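Side-chain contacts in 3-polyprenyl-4-hydroxybenzoate decarboxylase and related decarboxylases (Pelotomaculum thermopropionicum, PDB 6H6X), which is the prenylated-FMN-dependent UbiD-family enzyme HmfF, a decarboxylase of 2,5-furandicarboxylic acid that can also run in reverse to carboxylate 2-furoic acid: residues I163-L166 and L170-F173; R6-F11 and T58-D63; H323-P326 and Y332-V335; E254-E259 and G265-R270. The protein carries 8 engineered substitutions. One frame throughout, in Å; residues are numbered along the deposited sequence.

Interaction 1 of 4, residues I163-L166 and L170-F173; sequences ILIL and LWHF. With 4LU (1-deoxy-5-O-phosphono-1-(3,3,4,5-tetramethyl-9,11-dioxo-2,3,8,9,10,11-hexahydro-7H-quinolino[1,8-fg]pteridin-12-ium-7-y l)-D-ribitol), chain I.
The backbone oxygen of L164 is gripped twice. The flavin nitrogen N3 of 4LU donates to L164 O at 3.0 Å, and H151 ND1 bonds to the same oxygen. Two residues on, L166 N donates to 4LU O2 at 2.9 Å, with an N-H...O angle of 166°. The loop thus reads one donor and one acceptor of the pyrimidine edge. L164 and L166 add leucine branches to the flavin: L164 CD2 lies 3.4 Å from 4LU O4, and L166 CD1 lies 3.6 Å from 4LU C2. A serine in place of L164 would probably leave a gap beside O4 and the neighbouring R152 and R270. This loop leaves strand 160-163 of the Rift-related, FMN-binding domain and leads into helix 169-179. I165 turns from the flavin to that helix. Its CG2 stands anti to the backbone N, which brings it 3.6 Å from W171 N. The same methyl lies 4.0 Å from L170 CD2, and the I165 and L170 side chains cross at about a right angle. I163 CD1 adds a looser contact with L170 CD2 from the strand end. L170 also packs on H151, L136 and A138. W171 CB sits 3.4 Å from L166 O, while the indole CE3 comes near I165 CG2.

Interaction 2 of 4, residues R6-F11 and T58-D63; sequences REWLAF and TGLAGD
L60 carries the loop T58-D63 onto W8 and L9 of helix 5-14, within the N-terminal domain of the UbiD family. The loop follows strand 56-58 and runs into helix 64-70, so the contact ties the first helix to this strand-to-helix connection. T58 closes the strand, and its OG1 bonds to T288 O. At G59 the chain turns with positive phi (75°). E295 then takes both G59 N and L60 N with its two carboxylate oxygens.

L60 O receives the indole N-H of W8, with W8 NE1 and L60 O 2.8 Å apart. The bond is fairly straight at nitrogen (161°), and the oxygen lies close to the indole plane. The donor stands above the carbonyl plane of L60, 41° out of it. The bond fixes the rotation of a buried indole and satisfies its polar atom. L60 CB lies alongside the pyrrole edge, 4.1 Å from W8 CD1. The L60 branch has CG anti to the carbonyl carbon (chi1 -59°). This leaves L60 CD2 at 3.7 Å from L9 CD2, a methyl-to-methyl contact in which the two leucines cross obliquely. Behind the indole, F11 CD2 sits over one face, 3.8 Å above its plane and offset toward the rim. The ring of H193 also meets W8. The A61 methyl packs on L66 and F67 of helix 64-70. After G62, D63 occupies the N-cap of that helix: D63 OD1 accepts a hydrogen bond from L66 N.

Interaction 3 of 4, residues H323-P326 and Y332-V335; sequences HLTP and YHAV
T325 and H333 meet near the turn end of the antiparallel hairpin formed by strands 319-324 and 333-338, in the C-terminal domain of the UbiD family. The hairpin edges a mixed sheet. H323 and V335 form a hydrogen-bonded pair, with V335 N donating to H323 O at 2.8 Å and H323 N to V335 O at 2.9 Å. L324 and A334 are a non-hydrogen-bonded pair. T325 N extends the pattern to H333 O at 3.1 Å.

T325 places OG1 between its backbone N and carbonyl carbon (chi1 67°). This sets the hydroxyl 3.2 Å from H333 CB, near the base of the imidazole. The polar ends of both residues look to the dimer partner: T325 OG1 and H333 ND1 each bond to OE1 of E379 of the second subunit. H333 also stacks on H362. The other branch of the threonine, T325 CG2, meets V335 CG2 at 3.9 Å, the two side chains crossing at about a right angle. H323 has CG anti to the backbone N (chi1 -179°), which carries its ring away from the strand partner. One ring face has T325 CA over it, offset toward the rim, and H323 ND1 bonds to I372 O.

L324 and A334 share the sheet face remote from H323 and V335. L324 CD2 touches A334 CB at 3.8 Å. Where the strands part, a water donates to T325 O at 2.6 Å and accepts from H333 N at 3.1 Å.

Interaction 4 of 4, residues E254-E259 and G265-R270; sequences EGPFGE and GPAAPR. With 4LU (1-deoxy-5-O-phosphono-1-(3,3,4,5-tetramethyl-9,11-dioxo-2,3,8,9,10,11-hexahydro-7H-quinolino[1,8-fg]pteridin-12-ium-7-y l)-D-ribitol), chain I.
R270 CB starts 4.0 Å from E254 CB. Its chain then runs extended from CG to NE. CD passes E254 OE2 at 3.4 Å. NE and CZ stay farther from that oxygen, and A268 CB lies over one face of the guanidinium. At the tip NH1 does most of the work. It donates to E254 OE2 at 2.9 Å, a salt bridge that meets the oxygen nearly along its C-O axis but lies 32° out of the guanidinium plane. It also donates to P266 O at 3.1 Å, this time in the guanidinium plane. NH2 adds a weak bond to the same carbonyl. An alanine in place of R270 would probably leave E254 OE2 with one charged partner fewer and P266 O without its side-chain donors.

E254 bends at chi2, and its carboxylate also holds R152 through OE2 and Y130 OH through OE1. The backbones pair E254 with A268 and F257 with G265. Between these pairs G255 and P256, joined by a cis peptide bond, interrupt the regular pairing and pass A267, whose CB is 3.7 Å from P256 N. Beyond F257, E259 OE1 comes 3.0 Å from 4LU C1 and forms a salt bridge with R152. This antiparallel hairpin therefore brings two glutamates to one arginine beside the cofactor, consistent with the Glu-Arg-Glu active-site network of UbiD enzymes.

Interactions 1 and 4 both line the flavin pocket. Their centres are 14 Å apart and they touch directly: I163 O lies 3.6 Å from R270 CB, and L164 CD1 lies 3.7 Å from R270 NE. Interaction 1 holds the pyrimidine edge of 4LU, while interaction 4 brings E259 to the added prenyl ring. R152, itself a flavin-binding residue, joins E254 and E259 of interaction 4 and packs on L164 of interaction 1. Interaction 2 lies on the opposite side of the chain's centre from interaction 1, with the L60 side chain about 11 Å from 4LU. Interaction 3 belongs to the C-terminal domain. Its L324 side chain is about 12 Å from 4LU, and its hairpin meets the second subunit.

Interaction 1 of 4, residues I163-L166 and L170-F173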
loop_
_atom_site.group_PDB
_atom_site.type_symbol
_atom_site.label_atom_id
_atom_site.label_comp_id
_atom_site.label_asym_id
_atom_site.label_seq_id
_atom_site.Cartn_x
_atom_site.Cartn_y
_atom_site.Cartn_z
ATOM N N ILE B 163 -21.729 26.555 11.722
ATOM C CA ILE B 163 -20.849 25.668 12.447
ATOM C C ILE B 163 -21.530 24.312 12.604
ATOM O O ILE B 163 -22.663 24.226 12.991
ATOM C CB ILE B 163 -20.434 26.287 13.806
ATOM C CG1 ILE B 163 -19.436 25.371 14.516
ATOM C CG2 ILE B 163 -21.641 26.536 14.694
ATOM C CD1 ILE B 163 -18.995 25.874 15.875
ATOM N N LEU B 164 -20.809 23.265 12.256
ATOM C CA LEU B 164 -21.187 21.901 12.577
ATOM C C LEU B 164 -20.689 21.588 13.975
ATOM O O LEU B 164 -19.488 21.636 14.213
ATOM C CB LEU B 164 -20.590 20.934 11.556
ATOM C CG LEU B 164 -20.672 19.461 11.980
ATOM C CD1 LEU B 164 -22.117 19.016 12.057
ATOM C CD2 LEU B 164 -19.882 18.560 11.041
ATOM N N ILE B 165 -21.595 21.312 14.905
ATOM C CA ILE B 165 -21.233 20.864 16.242
ATOM C C ILE B 165 -21.778 19.442 16.472
ATOM O O ILE B 165 -22.981 19.250 16.627
ATOM C CB ILE B 165 -21.767 21.828 17.342
ATOM C CG1 ILE B 165 -21.510 23.291 16.985
ATOM C CG2 ILE B 165 -21.146 21.529 18.710
ATOM C CD1 ILE B 165 -22.011 24.253 18.046
ATOM N N LEU B 166 -20.896 18.458 16.526
ATOM C CA LEU B 166 -21.288 17.088 16.882
ATOM C C LEU B 166 -21.628 17.021 18.388
ATOM O O LEU B 166 -21.192 17.886 19.154
ATOM C CB LEU B 166 -20.171 16.100 16.519
ATOM C CG LEU B 166 -19.803 16.090 15.025
ATOM C CD1 LEU B 166 -18.535 15.262 14.766
ATOM C CD2 LEU B 166 -20.969 15.622 14.166
ATOM N N LEU B 170 -18.561 20.816 23.292
ATOM C CA LEU B 170 -19.068 22.113 22.924
ATOM C C LEU B 170 -20.602 22.110 22.852
ATOM O O LEU B 170 -21.253 23.060 23.248
ATOM C CB LEU B 170 -18.495 22.515 21.579
ATOM C CG LEU B 170 -18.942 23.900 21.117
ATOM C CD1 LEU B 170 -18.535 24.973 22.134
ATOM C CD2 LEU B 170 -18.375 24.199 19.742
ATOM N N TRP B 171 -21.168 21.040 22.310
ATOM C CA TRP B 171 -22.626 20.859 22.278
ATOM C C TRP B 171 -23.260 20.913 23.680
ATOM O O TRP B 171 -24.277 21.578 23.889
ATOM C CB TRP B 171 -22.948 19.526 21.612
ATOM C CG TRP B 171 -24.401 19.264 21.461
ATOM C CD1 TRP B 171 -25.146 18.351 22.158
ATOM C CD2 TRP B 171 -25.299 19.917 20.557
ATOM N NE1 TRP B 171 -26.447 18.405 21.746
ATOM C CE2 TRP B 171 -26.579 19.345 20.758
ATOM C CE3 TRP B 171 -25.147 20.927 19.587
ATOM C CZ2 TRP B 171 -27.722 19.739 20.014
ATOM C CZ3 TRP B 171 -26.295 21.335 18.848
ATOM C CH2 TRP B 171 -27.563 20.731 19.072
ATOM N N HIS B 172 -22.638 20.217 24.627
ATOM C CA HIS B 172 -23.061 20.266 26.008
ATOM C C HIS B 172 -23.067 21.708 26.509
ATOM O O HIS B 172 -24.068 22.151 27.072
ATOM C CB HIS B 172 -22.179 19.386 26.882
ATOM C CG HIS B 172 -22.769 19.105 28.229
ATOM N ND1 HIS B 172 -22.240 19.615 29.403
ATOM C CD2 HIS B 172 -23.869 18.396 28.586
ATOM C CE1 HIS B 172 -22.975 19.207 30.423
ATOM N NE2 HIS B 172 -23.983 18.490 29.952
ATOM N N PHE B 173 -21.986 22.455 26.261
ATOM C CA PHE B 173 -21.924 23.861 26.675
ATOM C C PHE B 173 -22.991 24.696 26.007
ATOM O O PHE B 173 -23.578 25.553 26.651
ATOM C CB PHE B 173 -20.601 24.522 26.302
ATOM C CG PHE B 173 -19.403 24.035 27.057
ATOM C CD1 PHE B 173 -19.449 22.947 27.927
ATOM C CD2 PHE B 173 -18.194 24.659 26.837
ATOM C CE1 PHE B 173 -18.313 22.502 28.575
ATOM C CE2 PHE B 173 -17.049 24.239 27.493
ATOM C CZ PHE B 173 -17.102 23.153 28.359
HETATM C C9 4LU I . -11.377 17.797 13.751
HETATM C C8 4LU I . -10.339 18.193 12.856
HETATM C C7 4LU I . -10.600 18.801 11.623
HETATM C C10 4LU I . -15.112 18.024 14.122
HETATM C C6 4LU I . -12.037 18.810 11.133
HETATM N N3 4LU I . -17.547 19.382 13.994
HETATM C C2 4LU I . -17.231 18.635 15.100
HETATM C C13 4LU I . -11.694 19.707 8.584
HETATM C C5 4LU I . -12.544 19.461 9.814
HETATM C C1 4LU I . -14.821 18.766 10.440
HETATM O O2 4LU I . -18.050 18.574 16.069
HETATM N N1 4LU I . -16.032 17.981 15.164
HETATM C C4 4LU I . -16.712 19.492 12.918
HETATM O O4 4LU I . -17.032 20.201 11.930
HETATM C C4A 4LU I . -15.393 18.767 12.951
HETATM N N5 4LU I . -14.435 18.855 11.887
HETATM C C3 4LU I . -14.018 19.445 9.599
HETATM C C12 4LU I . -12.565 20.949 10.268
HETATM C C5A 4LU I . -13.069 18.553 12.142
HETATM C C7M 4LU I . -9.454 19.198 10.694
HETATM C C8M 4LU I . -8.941 17.971 13.367
HETATM C C9A 4LU I . -12.750 17.905 13.445
HETATM N N10 4LU I . -13.854 17.374 14.216
HETATM C "C1'" 4LU I . -13.626 16.568 15.414
HETATM C "C2'" 4LU I . -13.460 17.314 16.758
HETATM O "O2'" 4LU I . -12.611 18.464 16.675
HETATM C "C3'" 4LU I . -12.825 16.349 17.745
HETATM O "O3'" 4LU I . -13.542 15.112 17.730
HETATM C "C4'" 4LU I . -12.731 16.943 19.154
HETATM O "O4'" 4LU I . -11.754 16.284 20.015
HETATM C "C5'" 4LU I . -14.033 16.973 19.937
HETATM O "O5'" 4LU I . -13.583 17.571 21.171
HETATM P P 4LU I . -14.419 17.480 22.563
HETATM O O2P 4LU I . -13.727 18.424 23.563
HETATM O O3P 4LU I . -15.841 18.018 22.232
HETATM O O1P 4LU I . -14.312 16.010 22.972
#

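Interaction 2 of 4, residues R6-F11 and T58-D63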
loop_
_atom_site.group_PDB
_atom_site.type_symbol
_atom_site.label_atom_id
_atom_site.label_comp_id
_atom_site.label_asym_id
_atom_site.label_seq_id
_atom_site.Cartn_x
_atom_site.Cartn_y
_atom_site.Cartn_z
ATOM N N ARG B 6 5.120 30.151 13.479
ATOM C CA ARG B 6 6.356 30.642 12.795
ATOM C C ARG B 6 7.604 29.875 13.123
ATOM O O ARG B 6 8.395 29.581 12.225
ATOM C CB ARG B 6 6.598 32.130 13.017
ATOM C CG ARG B 6 5.838 32.965 12.000
ATOM C CD ARG B 6 5.614 34.328 12.519
ATOM N NE ARG B 6 4.409 34.916 11.937
ATOM C CZ ARG B 6 4.360 35.974 11.145
ATOM N NH1 ARG B 6 3.166 36.408 10.748
ATOM N NH2 ARG B 6 5.472 36.616 10.783
ATOM N N GLU B 7 7.793 29.511 14.377
ATOM C CA GLU B 7 8.917 28.644 14.697
ATOM C C GLU B 7 8.770 27.252 14.058
ATOM O O GLU B 7 9.737 26.731 13.487
ATOM C CB GLU B 7 9.170 28.613 16.205
ATOM C CG GLU B 7 9.903 29.909 16.607
ATOM C CD GLU B 7 9.709 30.353 18.042
ATOM O OE1 GLU B 7 9.885 29.483 18.934
ATOM O OE2 GLU B 7 9.411 31.566 18.266
ATOM N N TRP B 8 7.549 26.704 14.064
ATOM C CA TRP B 8 7.338 25.430 13.421
ATOM C C TRP B 8 7.662 25.530 11.953
ATOM O O TRP B 8 8.307 24.650 11.430
ATOM C CB TRP B 8 5.893 24.895 13.604
ATOM C CG TRP B 8 5.734 23.576 12.957
ATOM C CD1 TRP B 8 5.145 23.320 11.759
ATOM C CD2 TRP B 8 6.254 22.352 13.419
ATOM N NE1 TRP B 8 5.224 22.002 11.474
ATOM C CE2 TRP B 8 5.915 21.378 12.470
ATOM C CE3 TRP B 8 6.979 21.975 14.568
ATOM C CZ2 TRP B 8 6.274 20.036 12.605
ATOM C CZ3 TRP B 8 7.327 20.653 14.726
ATOM C CH2 TRP B 8 6.984 19.689 13.744
ATOM N N LEU B 9 7.225 26.592 11.282
ATOM C CA LEU B 9 7.616 26.751 9.860
ATOM C C LEU B 9 9.133 26.861 9.638
ATOM O O LEU B 9 9.634 26.382 8.619
ATOM C CB LEU B 9 6.911 27.923 9.192
ATOM C CG LEU B 9 5.406 27.868 9.176
ATOM C CD1 LEU B 9 4.859 29.106 8.509
ATOM C CD2 LEU B 9 4.893 26.617 8.466
ATOM N N ALA B 10 9.848 27.458 10.589
ATOM C CA ALA B 10 11.313 27.542 10.535
ATOM C C ALA B 10 11.923 26.154 10.634
ATOM O O ALA B 10 12.754 25.790 9.803
ATOM C CB ALA B 10 11.859 28.453 11.646
ATOM N N PHE B 11 11.498 25.382 11.629
ATOM C CA PHE B 11 11.872 23.957 11.750
ATOM C C PHE B 11 11.626 23.158 10.463
ATOM O O PHE B 11 12.489 22.391 10.039
ATOM C CB PHE B 11 11.105 23.339 12.911
ATOM C CG PHE B 11 11.391 21.873 13.145
ATOM C CD1 PHE B 11 12.479 21.472 13.921
ATOM C CD2 PHE B 11 10.529 20.898 12.645
ATOM C CE1 PHE B 11 12.732 20.127 14.163
ATOM C CE2 PHE B 11 10.771 19.557 12.879
ATOM C CZ PHE B 11 11.880 19.167 13.633
ATOM N N THR B 58 -0.436 25.153 4.294
ATOM C CA THR B 58 -1.148 23.889 4.470
ATOM C C THR B 58 -0.144 22.751 4.659
ATOM O O THR B 58 0.992 22.868 4.240
ATOM C CB THR B 58 -2.155 23.612 3.351
ATOM O OG1 THR B 58 -3.004 22.495 3.714
ATOM C CG2 THR B 58 -1.461 23.356 2.043
ATOM N N GLY B 59 -0.564 21.705 5.382
ATOM C CA GLY B 59 0.226 20.488 5.532
ATOM C C GLY B 59 1.399 20.680 6.492
ATOM O O GLY B 59 2.513 20.302 6.169
ATOM N N LEU B 60 1.131 21.221 7.678
ATOM C CA LEU B 60 2.173 21.473 8.714
ATOM C C LEU B 60 2.860 20.249 9.211
ATOM O O LEU B 60 4.054 20.288 9.556
ATOM C CB LEU B 60 1.602 22.208 9.938
ATOM C CG LEU B 60 0.978 23.574 9.641
ATOM C CD1 LEU B 60 0.503 24.195 10.921
ATOM C CD2 LEU B 60 1.977 24.471 8.944
ATOM N N ALA B 61 2.120 19.154 9.248
ATOM C CA ALA B 61 2.685 17.856 9.590
ATOM C C ALA B 61 1.823 16.791 8.925
ATOM O O ALA B 61 0.611 16.795 9.095
ATOM C CB ALA B 61 2.667 17.676 11.110
ATOM N N GLY B 62 2.448 15.898 8.182
ATOM C CA GLY B 62 1.765 14.913 7.381
ATOM C C GLY B 62 2.295 13.503 7.506
ATOM O O GLY B 62 2.026 12.681 6.650
ATOM N N ASP B 63 3.039 13.240 8.578
ATOM C CA ASP B 63 3.576 11.939 8.870
ATOM C C ASP B 63 3.885 11.890 10.344
ATOM O O ASP B 63 3.954 12.933 11.012
ATOM C CB ASP B 63 4.786 11.618 7.996
ATOM C CG ASP B 63 6.027 12.487 8.305
ATOM O OD1 ASP B 63 6.411 12.632 9.504
ATOM O OD2 ASP B 63 6.643 12.985 7.326
#

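Interaction 3 of 4, residues H323-P326 and Y332-V335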
loop_
_atom_site.group_PDB
_atom_site.type_symbol
_atom_site.label_atom_id
_atom_site.label_comp_id
_atom_site.label_asym_id
_atom_site.label_seq_id
_atom_site.Cartn_x
_atom_site.Cartn_y
_atom_site.Cartn_z
ATOM N N HIS B 323 -1.903 0.949 15.294
ATOM C CA HIS B 323 -1.972 1.863 14.166
ATOM C C HIS B 323 -3.435 1.899 13.636
ATOM O O HIS B 323 -4.041 0.857 13.309
ATOM C CB HIS B 323 -1.049 1.375 13.078
ATOM C CG HIS B 323 -1.010 2.243 11.865
ATOM N ND1 HIS B 323 -0.843 1.736 10.596
ATOM C CD2 HIS B 323 -1.066 3.587 11.726
ATOM C CE1 HIS B 323 -0.801 2.730 9.725
ATOM N NE2 HIS B 323 -0.924 3.869 10.388
ATOM N N LEU B 324 -3.992 3.089 13.566
ATOM C CA LEU B 324 -5.195 3.360 12.790
ATOM C C LEU B 324 -4.796 3.754 11.388
ATOM O O LEU B 324 -4.216 4.806 11.190
ATOM C CB LEU B 324 -6.035 4.442 13.458
ATOM C CG LEU B 324 -6.578 4.036 14.810
ATOM C CD1 LEU B 324 -7.154 5.219 15.579
ATOM C CD2 LEU B 324 -7.641 2.946 14.655
ATOM N N THR B 325 -5.073 2.894 10.409
ATOM C CA THR B 325 -4.575 3.076 9.046
ATOM C C THR B 325 -5.252 4.233 8.267
ATOM O O THR B 325 -6.414 4.550 8.489
ATOM C CB THR B 325 -4.823 1.818 8.156
ATOM O OG1 THR B 325 -6.261 1.641 7.934
ATOM C CG2 THR B 325 -4.188 0.580 8.773
ATOM N N PRO B 326 -4.515 4.842 7.349
ATOM C CA PRO B 326 -5.084 5.931 6.547
ATOM C C PRO B 326 -6.255 5.536 5.657
ATOM O O PRO B 326 -7.189 6.331 5.513
ATOM C CB PRO B 326 -3.909 6.429 5.683
ATOM C CG PRO B 326 -2.712 5.585 6.053
ATOM C CD PRO B 326 -3.044 4.755 7.243
ATOM N N TYR B 332 -11.403 3.898 11.359
ATOM C CA TYR B 332 -12.236 2.734 11.156
ATOM C C TYR B 332 -11.485 1.416 11.234
ATOM O O TYR B 332 -12.085 0.403 11.649
ATOM C CB TYR B 332 -12.987 2.798 9.773
ATOM C CG TYR B 332 -13.907 3.980 9.669
ATOM C CD1 TYR B 332 -14.821 4.257 10.677
ATOM C CD2 TYR B 332 -13.877 4.832 8.582
ATOM C CE1 TYR B 332 -15.636 5.361 10.616
ATOM C CE2 TYR B 332 -14.712 5.952 8.503
ATOM C CZ TYR B 332 -15.579 6.205 9.520
ATOM O OH TYR B 332 -16.463 7.271 9.498
ATOM N N HIS B 333 -10.224 1.430 10.761
ATOM C CA HIS B 333 -9.382 0.274 10.698
ATOM C C HIS B 333 -8.201 0.314 11.680
ATOM O O HIS B 333 -7.403 1.261 11.625
ATOM C CB HIS B 333 -8.814 0.158 9.281
ATOM C CG HIS B 333 -9.768 -0.375 8.290
ATOM N ND1 HIS B 333 -9.364 -0.839 7.061
ATOM C CD2 HIS B 333 -11.119 -0.524 8.348
ATOM C CE1 HIS B 333 -10.446 -1.235 6.398
ATOM N NE2 HIS B 333 -11.515 -1.059 7.162
ATOM N N ALA B 334 -8.043 -0.735 12.490
ATOM C CA ALA B 334 -6.935 -0.860 13.427
ATOM C C ALA B 334 -6.052 -2.084 13.167
ATOM O O ALA B 334 -6.549 -3.156 12.786
ATOM C CB ALA B 334 -7.451 -0.836 14.819
ATOM N N VAL B 335 -4.733 -1.875 13.216
ATOM C CA VAL B 335 -3.754 -2.932 13.194
ATOM C C VAL B 335 -3.035 -2.938 14.555
ATOM O O VAL B 335 -2.615 -1.883 15.047
ATOM C CB VAL B 335 -2.751 -2.801 12.032
ATOM C CG1 VAL B 335 -1.801 -3.974 11.986
ATOM C CG2 VAL B 335 -3.458 -2.742 10.694
HETATM O O HOH W 1 -8.063 3.587 10.188
#

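Interaction 4 of 4, residues E254-E259 and G265-R270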
loop_
_atom_site.group_PDB
_atom_site.type_symbol
_atom_site.label_atom_id
_atom_site.label_comp_id
_atom_site.label_asym_id
_atom_site.label_seq_id
_atom_site.Cartn_x
_atom_site.Cartn_y
_atom_site.Cartn_z
ATOM N N GLU B 254 -26.177 24.949 6.894
ATOM C CA GLU B 254 -24.712 24.842 6.765
ATOM C C GLU B 254 -24.434 23.620 5.898
ATOM O O GLU B 254 -25.052 22.549 6.065
ATOM C CB GLU B 254 -24.070 24.713 8.157
ATOM C CG GLU B 254 -22.548 24.624 8.181
ATOM C CD GLU B 254 -21.982 23.228 7.872
ATOM O OE1 GLU B 254 -20.897 23.142 7.254
ATOM O OE2 GLU B 254 -22.606 22.202 8.231
ATOM N N GLY B 255 -23.491 23.754 4.991
ATOM C CA GLY B 255 -23.140 22.612 4.160
ATOM C C GLY B 255 -23.741 22.674 2.767
ATOM O O GLY B 255 -24.399 23.662 2.452
ATOM N N PRO B 256 -23.489 21.661 1.923
ATOM C CA PRO B 256 -22.652 20.488 2.281
ATOM C C PRO B 256 -21.133 20.754 2.224
ATOM O O PRO B 256 -20.675 21.818 1.765
ATOM C CB PRO B 256 -23.062 19.442 1.230
ATOM C CG PRO B 256 -23.445 20.261 0.024
ATOM C CD PRO B 256 -23.839 21.651 0.486
ATOM N N PHE B 257 -20.370 19.758 2.653
ATOM C CA PHE B 257 -18.917 19.904 2.801
ATOM C C PHE B 257 -18.203 18.577 2.588
ATOM O O PHE B 257 -18.609 17.564 3.159
ATOM C CB PHE B 257 -18.661 20.461 4.214
ATOM C CG PHE B 257 -17.219 20.676 4.566
ATOM C CD1 PHE B 257 -16.536 21.771 4.076
ATOM C CD2 PHE B 257 -16.539 19.788 5.413
ATOM C CE1 PHE B 257 -15.209 21.988 4.407
ATOM C CE2 PHE B 257 -15.232 20.032 5.771
ATOM C CZ PHE B 257 -14.566 21.125 5.259
ATOM N N GLY B 258 -17.126 18.577 1.809
ATOM C CA GLY B 258 -16.241 17.391 1.737
ATOM C C GLY B 258 -15.522 17.048 3.077
ATOM O O GLY B 258 -14.780 17.872 3.625
ATOM N N GLU B 259 -15.726 15.827 3.597
ATOM C CA GLU B 259 -15.275 15.421 4.960
ATOM C C GLU B 259 -14.153 14.346 4.966
ATOM O O GLU B 259 -13.765 13.876 3.894
ATOM C CB GLU B 259 -16.495 14.948 5.786
ATOM C CG GLU B 259 -17.081 16.013 6.725
ATOM C CD GLU B 259 -16.152 16.456 7.881
ATOM O OE1 GLU B 259 -16.686 17.261 8.697
ATOM O OE2 GLU B 259 -14.932 16.032 7.997
ATOM N N GLY B 265 -20.384 15.534 3.675
ATOM C CA GLY B 265 -21.304 15.800 4.784
ATOM C C GLY B 265 -22.516 16.563 4.237
ATOM O O GLY B 265 -22.344 17.613 3.601
ATOM N N PRO B 266 -23.747 16.032 4.448
ATOM C CA PRO B 266 -24.924 16.707 3.880
ATOM C C PRO B 266 -25.275 18.056 4.556
ATOM O O PRO B 266 -24.940 18.289 5.746
ATOM C CB PRO B 266 -26.051 15.665 4.053
ATOM C CG PRO B 266 -25.602 14.768 5.166
ATOM C CD PRO B 266 -24.097 14.738 5.079
ATOM N N ALA B 267 -25.914 18.922 3.768
ATOM C CA ALA B 267 -26.464 20.198 4.230
ATOM C C ALA B 267 -27.628 19.998 5.211
ATOM O O ALA B 267 -28.432 19.073 5.036
ATOM C CB ALA B 267 -26.932 21.016 3.035
ATOM N N ALA B 268 -27.687 20.841 6.243
ATOM C CA ALA B 268 -28.797 20.840 7.204
ATOM C C ALA B 268 -28.812 22.135 8.046
ATOM O O ALA B 268 -27.819 22.879 8.051
ATOM C CB ALA B 268 -28.733 19.611 8.111
ATOM N N PRO B 269 -29.936 22.408 8.752
ATOM C CA PRO B 269 -29.989 23.590 9.642
ATOM C C PRO B 269 -29.142 23.424 10.922
ATOM O O PRO B 269 -29.323 22.452 11.673
ATOM C CB PRO B 269 -31.495 23.707 9.995
ATOM C CG PRO B 269 -32.221 22.831 9.029
ATOM C CD PRO B 269 -31.258 21.748 8.652
ATOM N N ARG B 270 -28.249 24.384 11.177
ATOM C CA ARG B 270 -27.217 24.260 12.221
ATOM C C ARG B 270 -26.928 25.588 12.902
ATOM O O ARG B 270 -27.350 26.643 12.410
ATOM C CB ARG B 270 -25.929 23.698 11.590
ATOM C CG ARG B 270 -26.029 22.193 11.371
ATOM C CD ARG B 270 -24.838 21.561 10.709
ATOM N NE ARG B 270 -25.155 20.173 10.396
ATOM C CZ ARG B 270 -25.097 19.612 9.186
ATOM N NH1 ARG B 270 -24.713 20.286 8.095
ATOM N NH2 ARG B 270 -25.421 18.332 9.071
HETATM C C9 4LU I . -11.377 17.797 13.751
HETATM C C8 4LU I . -10.339 18.193 12.856
HETATM C C7 4LU I . -10.600 18.801 11.623
HETATM C C10 4LU I . -15.112 18.024 14.122
HETATM C C6 4LU I . -12.037 18.810 11.133
HETATM N N3 4LU I . -17.547 19.382 13.994
HETATM C C2 4LU I . -17.231 18.635 15.100
HETATM C C13 4LU I . -11.694 19.707 8.584
HETATM C C5 4LU I . -12.544 19.461 9.814
HETATM C C1 4LU I . -14.821 18.766 10.440
HETATM O O2 4LU I . -18.050 18.574 16.069
HETATM N N1 4LU I . -16.032 17.981 15.164
HETATM C C4 4LU I . -16.712 19.492 12.918
HETATM O O4 4LU I . -17.032 20.201 11.930
HETATM C C4A 4LU I . -15.393 18.767 12.951
HETATM N N5 4LU I . -14.435 18.855 11.887
HETATM C C3 4LU I . -14.018 19.445 9.599
HETATM C C12 4LU I . -12.565 20.949 10.268
HETATM C C5A 4LU I . -13.069 18.553 12.142
HETATM C C7M 4LU I . -9.454 19.198 10.694
HETATM C C8M 4LU I . -8.941 17.971 13.367
HETATM C C9A 4LU I . -12.750 17.905 13.445
HETATM N N10 4LU I . -13.854 17.374 14.216
HETATM C "C1'" 4LU I . -13.626 16.568 15.414
HETATM C "C2'" 4LU I . -13.460 17.314 16.758
HETATM O "O2'" 4LU I . -12.611 18.464 16.675
HETATM C "C3'" 4LU I . -12.825 16.349 17.745
HETATM O "O3'" 4LU I . -13.542 15.112 17.730
HETATM C "C4'" 4LU I . -12.731 16.943 19.154
HETATM O "O4'" 4LU I . -11.754 16.284 20.015
HETATM C "C5'" 4LU I . -14.033 16.973 19.937
HETATM O "O5'" 4LU I . -13.583 17.571 21.171
HETATM P P 4LU I . -14.419 17.480 22.563
HETATM O O2P 4LU I . -13.727 18.424 23.563
HETATM O O3P 4LU I . -15.841 18.018 22.232
HETATM O O1P 4LU I . -14.312 16.010 22.972
#